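Local coordinates for putative uncharacterized protein (Vibrio cholerae, PDB 4G7X) that probably serves as the N1 domain of the CTXphi phage coat protein pIII, engaging a host protein during infection of Vibrio cholerae, at residues L57-N61 with G62-K66. Sequence-based numbering, arbitrary orientation.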
# COMPACT_ATOMS: atom_id res chain seq x y z
N LEU A 57 11.18 -5.97 7.42
CA LEU A 57 10.56 -6.25 8.72
C LEU A 57 10.70 -7.72 9.09
O LEU A 57 10.79 -8.59 8.22
CB LEU A 57 9.07 -5.89 8.70
CG LEU A 57 8.61 -4.60 8.03
CD1 LEU A 57 8.68 -4.74 6.51
CD2 LEU A 57 7.19 -4.27 8.46
N SER A 58 10.70 -8.00 10.39
CA SER A 58 10.69 -9.36 10.91
C SER A 58 9.67 -9.39 12.04
O SER A 58 9.93 -8.90 13.14
CB SER A 58 12.07 -9.76 11.41
OG SER A 58 12.08 -11.10 11.88
N ASN A 59 8.49 -9.94 11.76
CA ASN A 59 7.38 -9.92 12.71
C ASN A 59 6.39 -11.08 12.49
O ASN A 59 6.74 -12.10 11.90
CB ASN A 59 6.66 -8.56 12.68
CG ASN A 59 6.13 -8.20 11.30
OD1 ASN A 59 5.75 -9.06 10.52
ND2 ASN A 59 6.07 -6.90 11.02
N GLU A 60 5.16 -10.90 12.97
CA GLU A 60 4.09 -11.90 12.84
C GLU A 60 3.74 -12.24 11.38
O GLU A 60 3.18 -13.30 11.11
CB GLU A 60 2.84 -11.47 13.62
CG GLU A 60 2.23 -10.13 13.20
CD GLU A 60 3.07 -8.93 13.63
OE1 GLU A 60 3.77 -9.01 14.66
OE2 GLU A 60 3.02 -7.89 12.93
N ASN A 61 4.07 -11.33 10.47
CA ASN A 61 3.90 -11.56 9.04
C ASN A 61 5.15 -12.18 8.40
O ASN A 61 5.28 -12.21 7.18
CB ASN A 61 3.52 -10.25 8.32
CG ASN A 61 2.17 -9.71 8.78
OD1 ASN A 61 2.07 -8.58 9.25
ND2 ASN A 61 1.13 -10.52 8.65
N GLY A 62 6.05 -12.68 9.24
CA GLY A 62 7.29 -13.31 8.78
C GLY A 62 8.41 -12.32 8.55
O GLY A 62 8.37 -11.19 9.05
N ASP A 63 9.42 -12.76 7.80
CA ASP A 63 10.56 -11.92 7.45
C ASP A 63 10.44 -11.52 5.99
O ASP A 63 10.41 -12.37 5.10
CB ASP A 63 11.87 -12.68 7.67
CG ASP A 63 12.08 -13.13 9.11
OD1 ASP A 63 13.04 -13.88 9.36
OD2 ASP A 63 11.29 -12.73 9.98
N TYR A 64 10.36 -10.21 5.75
CA TYR A 64 10.11 -9.73 4.40
C TYR A 64 10.54 -8.28 4.24
O TYR A 64 10.84 -7.60 5.22
CB TYR A 64 8.62 -9.89 4.04
CG TYR A 64 7.67 -8.95 4.76
CD1 TYR A 64 7.14 -7.84 4.09
CD2 TYR A 64 7.28 -9.18 6.08
CE1 TYR A 64 6.26 -6.98 4.73
CE2 TYR A 64 6.40 -8.32 6.73
CZ TYR A 64 5.90 -7.23 6.05
OH TYR A 64 5.02 -6.37 6.67
N CYS A 65 10.57 -7.84 2.99
CA CYS A 65 10.79 -6.43 2.67
C CYS A 65 9.63 -5.90 1.83
O CYS A 65 8.93 -6.67 1.16
CB CYS A 65 12.10 -6.24 1.90
SG CYS A 65 13.58 -6.86 2.74
N LYS A 66 9.44 -4.59 1.88
CA LYS A 66 8.38 -3.94 1.12
C LYS A 66 8.89 -2.62 0.56
O LYS A 66 9.70 -1.94 1.18
CB LYS A 66 7.13 -3.72 1.97
CG LYS A 66 7.34 -2.87 3.22
CD LYS A 66 6.05 -2.68 4.00
CE LYS A 66 6.31 -1.99 5.33
NZ LYS A 66 5.05 -1.68 6.07
O HOH W 1 4.01 -6.61 9.06
O HOH W 2 9.19 -13.66 11.56
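L57 and Y64 form an antiparallel hydrogen-bonded pair: L57 N reaches Y64 O at 2.8 Å, and Y64 N returns a bond to L57 O, both close to straight. In the conformer described, L57 CD1 lies over one face of the tyrosine ring, 4.0 Å from its centroid and 24° off the normal, a CH-pi contact offset toward the rim. The aliphatic chain of K66 crosses this leucine roughly at a right angle, with CE 3.8 Å from L57 CD1, while its NZ bonds to backbone of the other protein's chain.

S58 and D63 project from the opposite sheet face as a non-hydrogen-bonded pair. S58 OG donates to D63 OD2 at 2.6 Å, meeting it from above the carboxylate plane, and a water donates to both D63 OD2 and N59 O.

N59 and G62 exchange two backbone bonds, closing a two-residue hairpin loop with a type I turn between strands 51-59 and 64-71; the C56–C65 disulfide ties the strands together one residue beyond L57–Y64, away from the turn. Here N59 CG sits between its own N and carbonyl carbon (chi1 58°), which directs OD1 back to accept from N61 N at 2.8 Å, an Asx turn inside the hairpin loop. The same OD1 approaches the Y64 ring edge, near its plane. A second water accepts from N59 ND2 and Y64 OH (2.6 Å) and donates to N61 OD1, bridging turn and strand.

E60 and N61 occupy the turn's corners; N61 CB packs 3.8 Å from Y64 CE2. At phi 86°, lacking a CB spares G62 a collision with N61 O.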